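PDB 4YE5: peptidoglycan synthetase penicillin-binding protein 3 from Bifidobacterium adolescentis, which probably cross-links peptidoglycan strands of the cell envelope as a transpeptidase that binds penicillin. Local coordinates for residues Thr124-Val127 with Lys128-Ile131; Gly267-Gln270 with Ala271-Gly274; Gln358-Asn361 with Phe362-Phe366; Thr394-Thr397 with Val398-Gly401; Ser556-Thr559 with Asp560-Pro563. All blocks are in the same frame, centred on the assembly; numbering follows the deposited sequence.

Contact 1: residues Thr124-Val127 with Lys128-Ile131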
loop_
_atom_site.group_PDB
_atom_site.type_symbol
_atom_site.label_atom_id
_atom_site.label_comp_id
_atom_site.label_asym_id
_atom_site.label_seq_id
_atom_site.Cartn_x
_atom_site.Cartn_y
_atom_site.Cartn_z
ATOM N N THR A 124 -10.585 -29.576 12.353
ATOM C CA THR A 124 -11.404 -28.384 12.572
ATOM C C THR A 124 -11.291 -27.850 13.990
ATOM O O THR A 124 -10.899 -28.576 14.907
ATOM C CB THR A 124 -12.880 -28.695 12.331
ATOM O OG1 THR A 124 -13.294 -29.703 13.260
ATOM C CG2 THR A 124 -13.093 -29.195 10.893
ATOM N N PRO A 125 -11.644 -26.569 14.175
ATOM C CA PRO A 125 -11.732 -25.973 15.504
ATOM C C PRO A 125 -12.625 -26.782 16.446
ATOM O O PRO A 125 -12.305 -26.887 17.628
ATOM C CB PRO A 125 -12.362 -24.603 15.226
ATOM C CG PRO A 125 -11.911 -24.267 13.826
ATOM C CD PRO A 125 -11.845 -25.571 13.098
ATOM N N ALA A 126 -13.729 -27.331 15.937
ATOM C CA ALA A 126 -14.638 -28.120 16.767
ATOM C C ALA A 126 -13.948 -29.367 17.327
ATOM O O ALA A 126 -14.104 -29.711 18.505
ATOM C CB ALA A 126 -15.881 -28.509 15.966
ATOM N N VAL A 127 -13.197 -30.058 16.476
ATOM C CA VAL A 127 -12.473 -31.244 16.916
ATOM C C VAL A 127 -11.397 -30.846 17.938
ATOM O O VAL A 127 -11.249 -31.505 18.970
ATOM C CB VAL A 127 -11.853 -32.004 15.725
ATOM C CG1 VAL A 127 -10.943 -33.125 16.221
ATOM C CG2 VAL A 127 -12.971 -32.583 14.813
ATOM N N LYS A 128 -10.663 -29.766 17.650
ATOM C CA LYS A 128 -9.664 -29.228 18.584
ATOM C C LYS A 128 -10.274 -29.000 19.972
ATOM O O LYS A 128 -9.695 -29.386 20.984
ATOM C CB LYS A 128 -9.057 -27.908 18.072
ATOM C CG LYS A 128 -8.401 -27.089 19.217
ATOM C CD LYS A 128 -8.107 -25.667 18.825
ATOM C CE LYS A 128 -7.837 -24.790 20.039
ATOM N NZ LYS A 128 -9.110 -24.290 20.635
ATOM N N ARG A 129 -11.456 -28.394 20.016
ATOM C CA ARG A 129 -12.159 -28.215 21.288
ATOM C C ARG A 129 -12.516 -29.540 21.959
ATOM O O ARG A 129 -12.368 -29.693 23.176
ATOM C CB ARG A 129 -13.403 -27.335 21.110
ATOM C CG ARG A 129 -13.072 -25.871 20.828
ATOM C CD ARG A 129 -14.325 -24.994 20.818
ATOM N NE ARG A 129 -15.139 -25.241 19.629
ATOM C CZ ARG A 129 -15.014 -24.566 18.489
ATOM N NH1 ARG A 129 -14.111 -23.598 18.385
ATOM N NH2 ARG A 129 -15.786 -24.860 17.451
ATOM N N LYS A 130 -12.977 -30.509 21.179
ATOM C CA LYS A 130 -13.283 -31.810 21.765
ATOM C C LYS A 130 -12.043 -32.475 22.373
ATOM O O LYS A 130 -12.134 -33.151 23.406
ATOM C CB LYS A 130 -13.925 -32.752 20.739
ATOM C CG LYS A 130 -15.304 -32.312 20.266
ATOM C CD LYS A 130 -15.845 -33.248 19.191
ATOM C CE LYS A 130 -17.266 -32.871 18.805
ATOM N NZ LYS A 130 -18.175 -32.900 19.993
ATOM N N ILE A 131 -10.894 -32.308 21.722
ATOM C CA ILE A 131 -9.659 -32.911 22.235
ATOM C C ILE A 131 -9.330 -32.288 23.592
ATOM O O ILE A 131 -8.880 -32.975 24.514
ATOM C CB ILE A 131 -8.460 -32.700 21.261
ATOM C CG1 ILE A 131 -8.737 -33.316 19.887
ATOM C CG2 ILE A 131 -7.152 -33.239 21.855
ATOM C CD1 ILE A 131 -8.517 -34.809 19.815
#

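Contact 2: residues Gly267-Gln270 with Ala271-Gly274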
loop_
_atom_site.group_PDB
_atom_site.type_symbol
_atom_site.label_atom_id
_atom_site.label_comp_id
_atom_site.label_asym_id
_atom_site.label_seq_id
_atom_site.Cartn_x
_atom_site.Cartn_y
_atom_site.Cartn_z
ATOM N N GLY A 267 -0.188 -13.001 -2.255
ATOM C CA GLY A 267 0.328 -14.107 -1.447
ATOM C C GLY A 267 1.243 -15.091 -2.170
ATOM O O GLY A 267 1.785 -15.993 -1.548
ATOM N N SER A 268 1.425 -14.912 -3.477
ATOM C CA SER A 268 2.303 -15.782 -4.267
ATOM C C SER A 268 3.783 -15.428 -4.081
ATOM O O SER A 268 4.115 -14.379 -3.531
ATOM C CB SER A 268 1.962 -15.651 -5.745
ATOM O OG SER A 268 2.394 -14.387 -6.226
ATOM N N ASP A 269 4.674 -16.306 -4.547
ATOM C CA ASP A 269 6.117 -16.039 -4.514
ATOM C C ASP A 269 6.437 -14.757 -5.279
ATOM O O ASP A 269 7.261 -13.947 -4.845
ATOM C CB ASP A 269 6.894 -17.199 -5.159
ATOM C CG ASP A 269 6.682 -18.526 -4.432
ATOM O OD1 ASP A 269 6.609 -18.526 -3.187
ATOM O OD2 ASP A 269 6.587 -19.568 -5.112
ATOM N N GLN A 270 5.795 -14.599 -6.432
ATOM C CA GLN A 270 5.938 -13.392 -7.263
ATOM C C GLN A 270 5.608 -12.141 -6.465
ATOM O O GLN A 270 6.319 -11.136 -6.532
ATOM C CB GLN A 270 4.965 -13.432 -8.435
ATOM C CG GLN A 270 5.363 -14.278 -9.618
ATOM C CD GLN A 270 4.206 -14.449 -10.596
ATOM O OE1 GLN A 270 3.573 -15.504 -10.639
ATOM N NE2 GLN A 270 3.920 -13.405 -11.379
ATOM N N ALA A 271 4.499 -12.197 -5.732
ATOM C CA ALA A 271 4.049 -11.037 -4.961
ATOM C C ALA A 271 5.030 -10.753 -3.847
ATOM O O ALA A 271 5.324 -9.606 -3.550
ATOM C CB ALA A 271 2.677 -11.288 -4.403
ATOM N N LYS A 272 5.563 -11.814 -3.243
ATOM C CA LYS A 272 6.499 -11.660 -2.137
ATOM C C LYS A 272 7.901 -11.256 -2.605
ATOM O O LYS A 272 8.707 -10.779 -1.811
ATOM C CB LYS A 272 6.538 -12.935 -1.275
ATOM C CG LYS A 272 5.170 -13.305 -0.694
ATOM C CD LYS A 272 5.212 -14.489 0.299
ATOM C CE LYS A 272 5.194 -15.825 -0.395
ATOM N NZ LYS A 272 4.979 -16.955 0.602
HETATM N N MSE A 273 8.161 -11.422 -3.898
HETATM C CA MSE A 273 9.481 -11.183 -4.508
HETATM C C MSE A 273 9.916 -9.724 -4.399
HETATM O O MSE A 273 11.096 -9.417 -4.230
HETATM C CB MSE A 273 9.434 -11.569 -5.995
HETATM C CG MSE A 273 10.764 -11.523 -6.735
HETATM SE SE MSE A 273 11.866 -13.065 -6.310
HETATM C CE MSE A 273 10.644 -14.488 -6.870
ATOM N N GLY A 274 8.954 -8.821 -4.517
ATOM C CA GLY A 274 9.259 -7.407 -4.531
ATOM C C GLY A 274 8.009 -6.560 -4.408
ATOM O O GLY A 274 6.900 -7.015 -4.711
HETATM O O HOH W 1 3.958 -18.517 -1.438
HETATM O O HOH W 2 5.863 -8.358 -6.808
#

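Contact 3: residues Gln358-Asn361 with Phe362-Phe366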
loop_
_atom_site.group_PDB
_atom_site.type_symbol
_atom_site.label_atom_id
_atom_site.label_comp_id
_atom_site.label_asym_id
_atom_site.label_seq_id
_atom_site.Cartn_x
_atom_site.Cartn_y
_atom_site.Cartn_z
ATOM N N GLN A 358 15.741 29.357 -2.214
ATOM C CA GLN A 358 14.305 29.434 -2.449
ATOM C C GLN A 358 13.835 28.300 -3.353
ATOM O O GLN A 358 12.805 27.677 -3.089
ATOM C CB GLN A 358 13.938 30.781 -3.067
ATOM C CG GLN A 358 14.109 31.925 -2.110
ATOM C CD GLN A 358 14.021 33.255 -2.804
ATOM O OE1 GLN A 358 14.325 33.369 -3.991
ATOM N NE2 GLN A 358 13.603 34.278 -2.068
ATOM N N ARG A 359 14.595 28.026 -4.413
ATOM C CA ARG A 359 14.259 26.907 -5.299
ATOM C C ARG A 359 14.174 25.604 -4.514
ATOM O O ARG A 359 13.166 24.906 -4.582
ATOM C CB ARG A 359 15.256 26.791 -6.467
ATOM C CG ARG A 359 15.270 28.023 -7.361
ATOM C CD ARG A 359 16.445 28.045 -8.362
ATOM N NE ARG A 359 16.510 29.345 -9.039
ATOM C CZ ARG A 359 16.886 29.525 -10.304
ATOM N NH1 ARG A 359 17.250 28.485 -11.043
ATOM N NH2 ARG A 359 16.891 30.746 -10.833
ATOM N N TYR A 360 15.227 25.283 -3.762
ATOM C CA TYR A 360 15.251 24.051 -2.974
ATOM C C TYR A 360 14.058 24.019 -2.005
ATOM O O TYR A 360 13.368 23.006 -1.884
ATOM C CB TYR A 360 16.557 23.944 -2.170
ATOM C CG TYR A 360 16.601 22.702 -1.298
ATOM C CD1 TYR A 360 17.131 21.506 -1.779
ATOM C CD2 TYR A 360 16.084 22.718 -0.002
ATOM C CE1 TYR A 360 17.156 20.362 -0.993
ATOM C CE2 TYR A 360 16.106 21.579 0.791
ATOM C CZ TYR A 360 16.647 20.409 0.292
ATOM O OH TYR A 360 16.657 19.280 1.081
ATOM N N ASN A 361 13.844 25.138 -1.308
ATOM C CA ASN A 361 12.820 25.225 -0.277
ATOM C C ASN A 361 11.439 24.901 -0.802
ATOM O O ASN A 361 10.721 24.127 -0.198
ATOM C CB ASN A 361 12.796 26.614 0.366
ATOM C CG ASN A 361 11.674 26.759 1.380
ATOM O OD1 ASN A 361 11.797 26.321 2.525
ATOM N ND2 ASN A 361 10.570 27.373 0.961
ATOM N N PHE A 362 11.060 25.478 -1.935
ATOM C CA PHE A 362 9.719 25.200 -2.432
ATOM C C PHE A 362 9.537 23.800 -2.969
ATOM O O PHE A 362 8.506 23.187 -2.739
ATOM C CB PHE A 362 9.187 26.299 -3.353
ATOM C CG PHE A 362 8.628 27.468 -2.572
ATOM C CD1 PHE A 362 7.325 27.439 -2.091
ATOM C CD2 PHE A 362 9.431 28.549 -2.250
ATOM C CE1 PHE A 362 6.823 28.507 -1.335
ATOM C CE2 PHE A 362 8.941 29.617 -1.504
ATOM C CZ PHE A 362 7.636 29.598 -1.048
ATOM N N ILE A 363 10.554 23.257 -3.618
ATOM C CA ILE A 363 10.448 21.868 -4.045
ATOM C C ILE A 363 10.338 20.942 -2.830
ATOM O O ILE A 363 9.443 20.097 -2.754
ATOM C CB ILE A 363 11.592 21.495 -4.991
ATOM C CG1 ILE A 363 11.398 22.278 -6.300
ATOM C CG2 ILE A 363 11.592 19.968 -5.255
ATOM C CD1 ILE A 363 12.638 22.493 -7.061
ATOM N N SER A 364 11.225 21.136 -1.863
ATOM C CA SER A 364 11.219 20.338 -0.643
ATOM C C SER A 364 9.906 20.504 0.134
ATOM O O SER A 364 9.350 19.534 0.648
ATOM C CB SER A 364 12.387 20.773 0.252
ATOM O OG SER A 364 12.548 19.867 1.329
ATOM N N LYS A 365 9.423 21.741 0.227
ATOM C CA LYS A 365 8.173 22.028 0.937
ATOM C C LYS A 365 6.984 21.212 0.400
ATOM O O LYS A 365 6.051 20.906 1.144
ATOM C CB LYS A 365 7.840 23.510 0.810
ATOM C CG LYS A 365 7.227 24.163 2.026
ATOM C CD LYS A 365 7.074 25.667 1.732
ATOM C CE LYS A 365 6.698 26.486 2.956
ATOM N NZ LYS A 365 6.765 27.944 2.632
ATOM N N PHE A 366 7.002 20.880 -0.885
ATOM C CA PHE A 366 5.920 20.063 -1.471
ATOM C C PHE A 366 6.056 18.575 -1.137
ATOM O O PHE A 366 5.244 17.748 -1.579
ATOM C CB PHE A 366 5.872 20.240 -2.992
ATOM C CG PHE A 366 5.107 21.455 -3.450
ATOM C CD1 PHE A 366 3.747 21.370 -3.721
ATOM C CD2 PHE A 366 5.743 22.677 -3.617
ATOM C CE1 PHE A 366 3.033 22.486 -4.162
ATOM C CE2 PHE A 366 5.046 23.800 -4.044
ATOM C CZ PHE A 366 3.691 23.713 -4.318
#

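Contact 4: residues Thr394-Thr397 with Val398-Gly401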
loop_
_atom_site.group_PDB
_atom_site.type_symbol
_atom_site.label_atom_id
_atom_site.label_comp_id
_atom_site.label_asym_id
_atom_site.label_seq_id
_atom_site.Cartn_x
_atom_site.Cartn_y
_atom_site.Cartn_z
ATOM N N THR A 394 22.236 22.531 -13.080
ATOM C CA THR A 394 21.197 21.837 -12.324
ATOM C C THR A 394 20.375 22.797 -11.467
ATOM O O THR A 394 19.237 22.500 -11.142
ATOM C CB THR A 394 21.771 20.710 -11.438
ATOM O OG1 THR A 394 22.641 21.273 -10.445
ATOM C CG2 THR A 394 22.552 19.698 -12.292
ATOM N N ARG A 395 20.943 23.951 -11.108
ATOM C CA ARG A 395 20.174 24.954 -10.362
ATOM C C ARG A 395 19.001 25.444 -11.213
ATOM O O ARG A 395 18.001 25.924 -10.682
ATOM C CB ARG A 395 21.056 26.140 -9.932
ATOM C CG ARG A 395 21.442 27.069 -11.077
ATOM C CD ARG A 395 22.215 28.293 -10.599
ATOM N NE ARG A 395 21.459 29.115 -9.653
ATOM C CZ ARG A 395 20.710 30.161 -9.993
ATOM N NH1 ARG A 395 20.065 30.852 -9.058
ATOM N NH2 ARG A 395 20.605 30.520 -11.267
ATOM N N ASN A 396 19.123 25.304 -12.533
ATOM C CA ASN A 396 18.053 25.702 -13.456
ATOM C C ASN A 396 17.119 24.574 -13.886
ATOM O O ASN A 396 15.892 24.749 -13.948
ATOM C CB ASN A 396 18.654 26.402 -14.679
ATOM C CG ASN A 396 19.002 27.842 -14.394
ATOM O OD1 ASN A 396 18.179 28.587 -13.853
ATOM N ND2 ASN A 396 20.232 28.245 -14.726
ATOM N N THR A 397 17.685 23.405 -14.171
ATOM C CA THR A 397 16.866 22.244 -14.542
ATOM C C THR A 397 15.904 21.850 -13.416
ATOM O O THR A 397 14.841 21.279 -13.662
ATOM C CB THR A 397 17.731 21.015 -14.920
ATOM O OG1 THR A 397 18.506 20.610 -13.790
ATOM C CG2 THR A 397 18.682 21.341 -16.088
ATOM N N VAL A 398 16.262 22.174 -12.177
ATOM C CA VAL A 398 15.381 21.863 -11.048
ATOM C C VAL A 398 14.045 22.620 -11.180
ATOM O O VAL A 398 13.022 22.194 -10.636
ATOM C CB VAL A 398 16.066 22.179 -9.690
ATOM C CG1 VAL A 398 15.893 23.638 -9.314
ATOM C CG2 VAL A 398 15.514 21.289 -8.590
ATOM N N LEU A 399 14.056 23.728 -11.922
ATOM C CA LEU A 399 12.842 24.516 -12.158
ATOM C C LEU A 399 11.848 23.759 -13.013
ATOM O O LEU A 399 10.646 24.003 -12.929
ATOM C CB LEU A 399 13.162 25.841 -12.863
ATOM C CG LEU A 399 14.062 26.845 -12.142
ATOM C CD1 LEU A 399 14.254 28.083 -13.025
ATOM C CD2 LEU A 399 13.478 27.222 -10.762
ATOM N N PHE A 400 12.338 22.857 -13.857
ATOM C CA PHE A 400 11.423 22.124 -14.734
ATOM C C PHE A 400 11.436 20.602 -14.585
ATOM O O PHE A 400 11.319 19.865 -15.562
ATOM C CB PHE A 400 11.530 22.569 -16.205
ATOM C CG PHE A 400 12.939 22.750 -16.714
ATOM C CD1 PHE A 400 13.635 21.687 -17.279
ATOM C CD2 PHE A 400 13.538 24.001 -16.686
ATOM C CE1 PHE A 400 14.925 21.874 -17.790
ATOM C CE2 PHE A 400 14.826 24.192 -17.177
ATOM C CZ PHE A 400 15.518 23.124 -17.736
ATOM N N GLY A 401 11.541 20.139 -13.343
ATOM C CA GLY A 401 11.336 18.733 -13.049
ATOM C C GLY A 401 12.473 17.823 -13.451
ATOM O O GLY A 401 12.242 16.641 -13.650
#

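Contact 5: residues Ser556-Thr559 with Asp560-Pro563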
loop_
_atom_site.group_PDB
_atom_site.type_symbol
_atom_site.label_atom_id
_atom_site.label_comp_id
_atom_site.label_asym_id
_atom_site.label_seq_id
_atom_site.Cartn_x
_atom_site.Cartn_y
_atom_site.Cartn_z
ATOM N N SER A 556 -19.547 23.479 -13.547
ATOM C CA SER A 556 -20.110 24.726 -14.046
ATOM C C SER A 556 -19.186 25.333 -15.105
ATOM O O SER A 556 -17.999 25.005 -15.160
ATOM C CB SER A 556 -20.301 25.713 -12.889
ATOM O OG SER A 556 -21.278 25.240 -11.972
ATOM N N PRO A 557 -19.727 26.215 -15.963
ATOM C CA PRO A 557 -18.886 26.837 -16.991
ATOM C C PRO A 557 -17.695 27.590 -16.393
ATOM O O PRO A 557 -17.812 28.224 -15.340
ATOM C CB PRO A 557 -19.848 27.824 -17.673
ATOM C CG PRO A 557 -21.209 27.211 -17.491
ATOM C CD PRO A 557 -21.152 26.567 -16.123
ATOM N N ARG A 558 -16.547 27.494 -17.054
ATOM C CA ARG A 558 -15.365 28.263 -16.674
ATOM C C ARG A 558 -15.525 29.749 -17.048
ATOM O O ARG A 558 -15.742 30.075 -18.211
ATOM C CB ARG A 558 -14.125 27.672 -17.361
ATOM C CG ARG A 558 -12.807 28.240 -16.844
ATOM C CD ARG A 558 -11.587 27.671 -17.593
ATOM N NE ARG A 558 -10.360 28.100 -16.931
ATOM C CZ ARG A 558 -9.158 28.122 -17.488
ATOM N NH1 ARG A 558 -8.988 27.723 -18.744
ATOM N NH2 ARG A 558 -8.120 28.550 -16.779
ATOM N N THR A 559 -15.408 30.650 -16.072
ATOM C CA THR A 559 -15.594 32.073 -16.356
ATOM C C THR A 559 -14.422 32.956 -15.959
ATOM O O THR A 559 -14.476 34.162 -16.146
ATOM C CB THR A 559 -16.843 32.653 -15.647
ATOM O OG1 THR A 559 -16.700 32.510 -14.227
ATOM C CG2 THR A 559 -18.127 31.959 -16.125
ATOM N N ASP A 560 -13.375 32.383 -15.385
ATOM C CA ASP A 560 -12.314 33.225 -14.835
ATOM C C ASP A 560 -10.903 32.867 -15.323
ATOM O O ASP A 560 -9.934 33.041 -14.583
ATOM C CB ASP A 560 -12.364 33.197 -13.301
ATOM C CG ASP A 560 -12.120 31.798 -12.723
ATOM O OD1 ASP A 560 -12.094 30.802 -13.490
ATOM O OD2 ASP A 560 -11.971 31.698 -11.482
ATOM N N ALA A 561 -10.786 32.383 -16.556
ATOM C CA ALA A 561 -9.493 31.900 -17.043
ATOM C C ALA A 561 -8.437 32.997 -16.981
ATOM O O ALA A 561 -8.679 34.107 -17.412
ATOM C CB ALA A 561 -9.616 31.367 -18.478
ATOM N N ILE A 562 -7.271 32.691 -16.433
ATOM C CA ILE A 562 -6.180 33.650 -16.457
ATOM C C ILE A 562 -5.522 33.519 -17.827
ATOM O O ILE A 562 -5.256 32.413 -18.273
ATOM C CB ILE A 562 -5.183 33.391 -15.306
ATOM C CG1 ILE A 562 -5.865 33.669 -13.956
ATOM C CG2 ILE A 562 -3.931 34.264 -15.449
ATOM C CD1 ILE A 562 -5.151 33.059 -12.766
ATOM N N PRO A 563 -5.307 34.650 -18.522
ATOM C CA PRO A 563 -4.745 34.604 -19.881
ATOM C C PRO A 563 -3.394 33.902 -19.957
ATOM O O PRO A 563 -2.538 34.065 -19.073
ATOM C CB PRO A 563 -4.616 36.095 -20.274
ATOM C CG PRO A 563 -4.825 36.871 -18.988
ATOM C CD PRO A 563 -5.702 36.013 -18.128
HETATM O O HOH W 3 -10.125 28.860 -14.255
HETATM O O HOH W 4 -12.776 31.865 -18.316
HETATM O O HOH W 5 -14.622 29.704 -13.347
#

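Contact 1: residues Thr124-Val127 with Lys128-Ile131
A chi3 of -72° bends R129 back over P125 and A126, one helical turn earlier, after CG has set out beside the residue's own backbone N (chi1 -70°). The flat guanidinium thereby lies over the peptide that joins P125 to A126: P125 O sits beneath the centre of one face, 3.6 Å from the plane, while NH1 reaches P125 CB at 3.7 Å and NH2 passes alongside A126 CB. The same carbonyl oxygen also accepts from R129 N at 2.9 Å. The start of the helix is a worked example of N-capping. T124 holds OG1 over the open first turn, where it accepts from V127 N at 3.2 Å, and T124 O accepts from K128 N. Two further i to i+4 bonds, K130 N to A126 O and I131 N to V127 O, carry the pattern onward. On another side of the turn V127 CG1 meets I131 CG1 at 4.3 Å, and I131 CG1 also rests against V127 O. Within the dimerisation domain, this first part of helix 125-132 lays I131 between L95, V98 and L99 of helix 87-99 and V140 of strand 140-144, with K128 against A142 of that strand.

Contact 2: residues Gly267-Gln270 with Ala271-Gly274
A271 meets S268 through both its backbone and its methyl group: A271 N donates to S268 OG at 3.1 Å, and A271 CB packs 3.6 Å from the same oxygen. The serine hydroxyl is set for this by a chi1 of 72°, which holds OG between its own N and carbonyl carbon, close to the amide it caps. OG has a second partner just upstream, E265 O, so it is gripped from the preceding loop as well as from the helix.

K272 follows, its amide bonded to S268 O at 3.0 Å. Its side chain doubles back along the start of the turn, CG lying 3.2 Å from S268 O, and a bend at chi3 (-83°) brings CE to 3.6 Å from G267 O. The ammonium stops short of D269, with NZ 4.4 Å from OD1, beyond salt-bridge range; a water bridges them instead, accepting from NZ and donating to OD1, and weakly to G267 O. NZ also bonds to V163 O, which ties the turn to strand 162-163.

The amide of selenomethionine M273 makes only weak bonds, to D269 O and Q270 O, and its CB lies 3.2 Å from Q270 O. At G274 a second water donates to both Q270 O and G274 O, linking the two carbonyls. The whole is a short helix of the transpeptidase domain, 269-273, opened by a classical serine N-cap that follows the positive-phi glycine G267.

Contact 3: residues Gln358-Asn361 with Phe362-Phe366
N361 and F362 make the aromatic part of this contact: ND2 stands 3.6 Å above one face of the F362 ring, offset toward its rim, with amide and ring planes almost perpendicular (88°). Q358 O approaches the same ring at its edge, 3.6 Å from CD2. The other ring, that of Y360, receives S364 CB at an oblique angle, CE2 to CB 3.8 Å; with CG anti to the backbone N (chi1 178°), the tyrosine reaches forward along the helix to its i+4 neighbour.

Backbone bonds supply the regular framework. F362, I363, S364 and K365 donate in turn to Q358, R359, Y360 and N361, the classical i to i+4 ladder of an alpha-helix, here helix 356-365 of the transpeptidase domain. The bond from S364 N to Y360 O is short, 2.8 Å. Past K365 the ladder weakens, and F366 N makes only weak bonds to F362 O and I363 O.

Aliphatic carbons also lie against polar atoms: I363 CD1 is 3.5 Å from R359 O, and on the extended K365 chain CD is 4.0 Å from N361 ND2. F366 itself packs against L292 and S295 of helix 290-299 and A414, V417 and I418 of helix 408-419.

Contact 4: residues Thr394-Thr397 with Val398-Gly401
The F400 ring lies over T397, its face covering CA in a CH-pi contact with 3.8 Å from CA to the ring centroid, 21° off the normal. The setting is helix 394-397 of the transpeptidase domain and the residues that follow it: V398 N donates to T394 O four residues back, whereas the next two bonds, L399 N to N396 O and F400 N to T397 O, span only three. Both of these donors stand well above the carbonyl planes, off the lone pairs. The ring is folded back by a chi1 of 44°, which places CG between F400's own N and carbonyl carbon and brings CZ 4.0 Å from T397 CG2, while CE2 comes to 3.4 Å from N396 O. V398 CG1 lies 3.4 Å from R395 O, and N396 and L399 run side by side.

Further out, F400 touches N344 and V348 of helix 344-350 and also K290, part of a probable SxxK motif of penicillin-binding proteins. G401, whose positive phi favours glycine, bonds through its backbone to G286. The N396 amide is fixed at both ends, OD1 accepting from R359 NH1 and ND2 donating to Y322 OH.

Contact 5: residues Ser556-Thr559 with Asp560-Pro563
A561 CB sits squarely over the guanidinium of R558, 3.4 Å above its plane and above its centre, and this methyl group over the guanidinium face is the tight part of the contact. R558 reaches it with CG anti to the backbone N (chi1 -170°) and the chain extended to NE. A561 CA adds to the cover, 3.6 Å from NH2. The guanidinium has partners on helix 455-470: NH2 bonds to S467 OG, and NH1 and NE have long, weak ion pairs with E470 and E466.

No direct hydrogen bond crosses between the two halves of this chain turn, which belongs to the irregular C-terminal tail beyond helix 535-549. N463, from helix 455-470, instead fastens the tail through D560 O and I562 N.

The solvent side is loose and water-built. One water lies in the guanidinium plane at its edge, accepting from R558 NE at 2.8 Å and donating to D560 OD1 at 2.9 Å. It thus spans the 4.7 Å that separates NE from OD1. A second water accepts from T559 N and donates to D560 OD1, so this carboxylate oxygen takes two waters. A third accepts from A561 N at 2.7 Å and gives a weak bond to R558 O.

How the contacts relate
Along the chain the five contacts come in numerical order, and none encloses another. Contact 1 lies in the dimerisation domain, contacts 2, 3 and 4 in the transpeptidase domain, and contact 5 on the C-terminal tail. Contacts 1 and 5 are farthest apart, with centres about 69 Å from each other, which reflects the elongated molecule; contact 2 lies between, its centre about 33 Å from that of contact 1. Contacts 3 and 4 alone touch: R359 NH1 donates to R395 O at 2.7 Å, and I363 packs on V398. Helix 356-365 and the turn 394-397 are thus joined directly, beside helix 290-299, which carries K290 of the probable SxxK motif.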